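PDB 6KWS: methylglyoxal reductase (NADPH-dependent) from Candida albicans SC5314, which probably catalyses the NADPH-dependent reduction of methylglyoxal, as a member of the dihydroflavonol-4-reductase subfamily of NAD(P)-dependent epimerases and dehydratases. Local coordinates for residues S272-L284 and L323-V335. The protein carries 1 engineered substitution. Numbering follows the deposited sequence.
Sequences SLVDIINDKFPDL and LEQSVYDTVEQIV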
loop_
_atom_site.group_PDB
_atom_site.type_symbol
_atom_site.label_atom_id
_atom_site.label_comp_id
_atom_site.label_asym_id
_atom_site.label_seq_id
_atom_site.Cartn_x
_atom_site.Cartn_y
_atom_site.Cartn_z
ATOM N N SER A 272 5.708 -15.450 14.247
ATOM C CA SER A 272 6.898 -15.071 13.498
ATOM C C SER A 272 7.455 -13.765 14.024
ATOM O O SER A 272 8.671 -13.625 14.206
ATOM C CB SER A 272 6.566 -14.935 12.018
ATOM O OG SER A 272 5.941 -16.104 11.542
ATOM N N LEU A 273 6.572 -12.804 14.296
ATOM C CA LEU A 273 7.006 -11.483 14.731
ATOM C C LEU A 273 7.547 -11.523 16.150
ATOM O O LEU A 273 8.607 -10.955 16.433
ATOM C CB LEU A 273 5.841 -10.510 14.625
ATOM C CG LEU A 273 5.109 -10.568 13.294
ATOM C CD1 LEU A 273 3.985 -9.546 13.293
ATOM C CD2 LEU A 273 6.090 -10.335 12.141
ATOM N N VAL A 274 6.813 -12.182 17.056
ATOM C CA VAL A 274 7.276 -12.403 18.427
ATOM C C VAL A 274 8.695 -12.962 18.436
ATOM O O VAL A 274 9.599 -12.393 19.061
ATOM C CB VAL A 274 6.312 -13.332 19.179
ATOM C CG1 VAL A 274 6.856 -13.626 20.560
ATOM C CG2 VAL A 274 4.937 -12.687 19.263
ATOM N N ASP A 275 8.912 -14.070 17.714
ATOM C CA ASP A 275 10.232 -14.706 17.670
ATOM C C ASP A 275 11.324 -13.734 17.229
ATOM O O ASP A 275 12.401 -13.683 17.841
ATOM C CB ASP A 275 10.212 -15.922 16.738
ATOM C CG ASP A 275 9.467 -17.123 17.332
ATOM O OD1 ASP A 275 9.161 -17.107 18.554
ATOM O OD2 ASP A 275 9.191 -18.089 16.567
ATOM N N ILE A 276 11.081 -12.972 16.153
ATOM C CA ILE A 276 12.083 -12.017 15.682
ATOM C C ILE A 276 12.395 -10.996 16.764
ATOM O O ILE A 276 13.564 -10.667 17.013
ATOM C CB ILE A 276 11.625 -11.321 14.392
ATOM C CG1 ILE A 276 11.575 -12.310 13.222
ATOM C CG2 ILE A 276 12.553 -10.171 14.075
ATOM C CD1 ILE A 276 11.231 -11.666 11.876
ATOM N N ILE A 277 11.356 -10.481 17.427
ATOM C CA ILE A 277 11.554 -9.431 18.418
ATOM C C ILE A 277 12.297 -9.985 19.628
ATOM O O ILE A 277 13.287 -9.398 20.091
ATOM C CB ILE A 277 10.199 -8.798 18.797
ATOM C CG1 ILE A 277 9.575 -8.133 17.559
ATOM C CG2 ILE A 277 10.344 -7.781 19.950
ATOM C CD1 ILE A 277 8.180 -7.553 17.795
ATOM N N ASN A 278 11.859 -11.151 20.129
ATOM C CA ASN A 278 12.526 -11.751 21.282
ATOM C C ASN A 278 13.998 -12.052 20.994
ATOM O O ASN A 278 14.828 -11.974 21.910
ATOM C CB ASN A 278 11.777 -13.001 21.741
ATOM C CG ASN A 278 10.675 -12.680 22.743
ATOM O OD1 ASN A 278 10.911 -11.953 23.703
ATOM N ND2 ASN A 278 9.482 -13.239 22.545
ATOM N N ASP A 279 14.358 -12.320 19.730
ATOM C CA ASP A 279 15.748 -12.630 19.402
ATOM C C ASP A 279 16.597 -11.417 18.994
ATOM O O ASP A 279 17.829 -11.515 18.990
ATOM C CB ASP A 279 15.799 -13.699 18.304
ATOM C CG ASP A 279 15.759 -15.142 18.886
ATOM O OD1 ASP A 279 16.773 -15.553 19.521
ATOM O OD2 ASP A 279 14.711 -15.852 18.732
ATOM N N LYS A 280 16.013 -10.263 18.699
ATOM C CA LYS A 280 16.837 -9.135 18.291
ATOM C C LYS A 280 16.811 -7.968 19.271
ATOM O O LYS A 280 17.598 -7.028 19.116
ATOM C CB LYS A 280 16.420 -8.643 16.897
ATOM C CG LYS A 280 16.417 -9.726 15.838
ATOM C CD LYS A 280 17.805 -10.091 15.412
ATOM C CE LYS A 280 17.854 -11.530 14.919
ATOM N NZ LYS A 280 19.044 -11.784 14.065
ATOM N N PHE A 281 15.947 -7.991 20.277
ATOM C CA PHE A 281 15.827 -6.881 21.213
ATOM C C PHE A 281 15.971 -7.448 22.616
ATOM O O PHE A 281 14.968 -7.694 23.315
ATOM C CB PHE A 281 14.519 -6.121 21.010
ATOM C CG PHE A 281 14.419 -5.461 19.672
ATOM C CD1 PHE A 281 14.778 -4.137 19.506
ATOM C CD2 PHE A 281 13.983 -6.176 18.566
ATOM C CE1 PHE A 281 14.685 -3.528 18.261
ATOM C CE2 PHE A 281 13.894 -5.579 17.327
ATOM C CZ PHE A 281 14.245 -4.247 17.173
ATOM N N PRO A 282 17.216 -7.664 23.057
ATOM C CA PRO A 282 17.463 -8.148 24.423
ATOM C C PRO A 282 16.711 -7.342 25.454
ATOM O O PRO A 282 16.189 -7.895 26.424
ATOM C CB PRO A 282 18.976 -7.982 24.562
ATOM C CG PRO A 282 19.490 -8.069 23.142
ATOM C CD PRO A 282 18.465 -7.360 22.338
ATOM N N ASP A 283 16.598 -6.029 25.225
ATOM C CA ASP A 283 15.857 -5.152 26.125
ATOM C C ASP A 283 14.422 -5.611 26.326
ATOM O O ASP A 283 13.933 -5.593 27.470
ATOM C CB ASP A 283 15.895 -3.720 25.603
ATOM C CG ASP A 283 16.995 -2.906 26.270
ATOM O OD1 ASP A 283 17.032 -2.898 27.522
ATOM O OD2 ASP A 283 17.821 -2.293 25.552
ATOM N N LEU A 284 13.738 -6.017 25.235
ATOM C CA LEU A 284 12.330 -6.402 25.332
ATOM C C LEU A 284 12.146 -7.874 25.677
ATOM O O LEU A 284 11.058 -8.270 26.112
ATOM C CB LEU A 284 11.585 -6.092 24.026
ATOM C CG LEU A 284 11.705 -4.654 23.542
ATOM C CD1 LEU A 284 11.577 -4.518 22.015
ATOM C CD2 LEU A 284 10.679 -3.772 24.252
ATOM N N LEU A 323 11.797 -10.736 6.314
ATOM C CA LEU A 323 11.009 -10.488 7.524
ATOM C C LEU A 323 11.856 -9.852 8.622
ATOM O O LEU A 323 11.453 -8.844 9.220
ATOM C CB LEU A 323 10.377 -11.775 8.045
ATOM C CG LEU A 323 8.896 -11.757 8.448
ATOM C CD1 LEU A 323 8.658 -12.600 9.669
ATOM C CD2 LEU A 323 8.303 -10.367 8.626
ATOM N N GLU A 324 13.033 -10.428 8.909
ATOM C CA GLU A 324 13.824 -9.937 10.036
ATOM C C GLU A 324 14.251 -8.486 9.824
ATOM O O GLU A 324 14.132 -7.668 10.739
ATOM C CB GLU A 324 15.045 -10.839 10.280
ATOM C CG GLU A 324 16.061 -10.329 11.356
ATOM C CD GLU A 324 17.088 -9.305 10.821
ATOM O OE1 GLU A 324 17.320 -8.268 11.503
ATOM O OE2 GLU A 324 17.651 -9.531 9.714
ATOM N N GLN A 325 14.750 -8.142 8.637
ATOM C CA GLN A 325 15.109 -6.749 8.399
ATOM C C GLN A 325 13.901 -5.847 8.570
ATOM O O GLN A 325 13.951 -4.843 9.288
ATOM C CB GLN A 325 15.702 -6.574 7.001
ATOM C CG GLN A 325 16.696 -7.631 6.659
ATOM C CD GLN A 325 17.272 -7.467 5.282
ATOM O OE1 GLN A 325 16.601 -7.734 4.278
ATOM N NE2 GLN A 325 18.528 -7.036 5.216
ATOM N N SER A 326 12.796 -6.212 7.925
ATOM C CA SER A 326 11.612 -5.371 7.932
ATOM C C SER A 326 11.082 -5.198 9.347
ATOM O O SER A 326 10.791 -4.076 9.785
ATOM C CB SER A 326 10.555 -5.979 7.011
ATOM O OG SER A 326 9.523 -5.045 6.736
ATOM N N VAL A 327 10.962 -6.304 10.088
ATOM C CA VAL A 327 10.465 -6.217 11.459
ATOM C C VAL A 327 11.413 -5.399 12.318
ATOM O O VAL A 327 10.979 -4.525 13.082
ATOM C CB VAL A 327 10.246 -7.620 12.045
ATOM C CG1 VAL A 327 9.980 -7.529 13.537
ATOM C CG2 VAL A 327 9.101 -8.280 11.344
ATOM N N TYR A 328 12.720 -5.659 12.190
ATOM C CA TYR A 328 13.725 -4.963 12.991
ATOM C C TYR A 328 13.703 -3.474 12.721
ATOM O O TYR A 328 13.616 -2.665 13.655
ATOM C CB TYR A 328 15.121 -5.512 12.697
ATOM C CG TYR A 328 16.207 -4.831 13.489
ATOM C CD1 TYR A 328 16.487 -5.229 14.791
ATOM C CD2 TYR A 328 16.961 -3.794 12.941
ATOM C CE1 TYR A 328 17.483 -4.621 15.520
ATOM C CE2 TYR A 328 17.958 -3.181 13.665
ATOM C CZ TYR A 328 18.215 -3.597 14.959
ATOM O OH TYR A 328 19.208 -3.009 15.716
ATOM N N ASP A 329 13.789 -3.092 11.440
ATOM C CA ASP A 329 13.770 -1.679 11.098
ATOM C C ASP A 329 12.524 -1.004 11.637
ATOM O O ASP A 329 12.569 0.173 12.000
ATOM C CB ASP A 329 13.846 -1.495 9.589
ATOM C CG ASP A 329 15.172 -1.905 9.014
ATOM O OD1 ASP A 329 16.126 -2.145 9.785
ATOM O OD2 ASP A 329 15.263 -1.975 7.772
ATOM N N THR A 330 11.414 -1.733 11.724
ATOM C CA THR A 330 10.175 -1.136 12.204
ATOM C C THR A 330 10.214 -0.944 13.713
ATOM O O THR A 330 9.889 0.138 14.223
ATOM C CB THR A 330 8.983 -2.017 11.819
ATOM O OG1 THR A 330 9.012 -2.278 10.416
ATOM C CG2 THR A 330 7.653 -1.360 12.184
ATOM N N VAL A 331 10.565 -2.007 14.438
ATOM C CA VAL A 331 10.601 -1.923 15.889
ATOM C C VAL A 331 11.639 -0.896 16.331
ATOM O O VAL A 331 11.381 -0.084 17.235
ATOM C CB VAL A 331 10.874 -3.312 16.501
ATOM C CG1 VAL A 331 11.046 -3.205 18.030
ATOM C CG2 VAL A 331 9.760 -4.263 16.160
ATOM N N GLU A 332 12.829 -0.926 15.707
ATOM C CA GLU A 332 13.890 0.011 16.060
ATOM C C GLU A 332 13.366 1.431 16.007
ATOM O O GLU A 332 13.539 2.217 16.946
ATOM C CB GLU A 332 15.076 -0.151 15.108
ATOM C CG GLU A 332 16.432 0.190 15.730
ATOM C CD GLU A 332 17.481 0.657 14.701
ATOM O OE1 GLU A 332 18.621 0.995 15.120
ATOM O OE2 GLU A 332 17.165 0.696 13.481
ATOM N N GLN A 333 12.659 1.751 14.927
ATOM C CA GLN A 333 12.122 3.090 14.760
ATOM C C GLN A 333 11.131 3.422 15.859
ATOM O O GLN A 333 11.233 4.465 16.496
ATOM C CB GLN A 333 11.485 3.196 13.391
ATOM C CG GLN A 333 11.280 4.592 12.900
ATOM C CD GLN A 333 10.414 4.613 11.670
ATOM O OE1 GLN A 333 9.471 3.830 11.547
ATOM N NE2 GLN A 333 10.738 5.489 10.738
ATOM N N ILE A 334 10.180 2.533 16.117
ATOM C CA ILE A 334 9.181 2.777 17.156
ATOM C C ILE A 334 9.849 2.975 18.512
ATOM O O ILE A 334 9.539 3.921 19.246
ATOM C CB ILE A 334 8.171 1.615 17.208
ATOM C CG1 ILE A 334 7.418 1.473 15.882
ATOM C CG2 ILE A 334 7.226 1.780 18.385
ATOM C CD1 ILE A 334 6.387 0.339 15.871
ATOM N N VAL A 335 10.748 2.062 18.882
ATOM C CA VAL A 335 11.338 2.104 20.217
ATOM C C VAL A 335 12.145 3.387 20.403
ATOM O O VAL A 335 11.962 4.122 21.383
ATOM C CB VAL A 335 12.186 0.841 20.462
ATOM C CG1 VAL A 335 13.096 1.029 21.624
ATOM C CG2 VAL A 335 11.278 -0.338 20.728
#
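Phe-281 packs its ring against Val-331 and Tyr-328, and Ile-276, the other residue with most surface buried between 272-284 and 323-335, packs on Leu-323 and Val-327. Phe-281, just past the C-terminal end of helix 272-280, lays one face of its ring on Val-331, whose CG1 sits over that face, 3.7 Å from the ring centroid, a CH-pi contact. That methyl stands anti to the backbone N of Val-331 (chi1 175°), while the other branch, CG2, turns to Ile-277 CD1. The Tyr-328 ring also meets Phe-281, with planes inclined by 29°, but the two are offset, with centroids 5.1 Å apart, and little of one ring lies over the other. Beyond the aromatic pair, Leu-284 CD1 reaches Val-331 and Val-335.

The two helices belong to the C-terminal part of an extended short-chain dehydrogenase fold, whose larger portion is the Rossmann domain. Their axes come within 10.0 Å and cross at -66°. Helix 216-222 covers a further side of the pair, Ile-217 touching Leu-273 and Ile-218 touching Val-331.

Ile-276 divides its two branches between neighbouring turns of 323-335. Its CD1 extends to Leu-323 CD1, 3.5 Å away, and lies over the backbone at Glu-324 CA; CG2 meets Val-327 CG1 at 3.7 Å. The second methyl of Val-327, CG2, packs on Leu-273 CD2. Toward the more exposed margin, the aliphatic part of Lys-280 runs past Tyr-328 and Glu-324, its NZ 4.7 Å from Glu-324 OE1, too far for a salt bridge in this model.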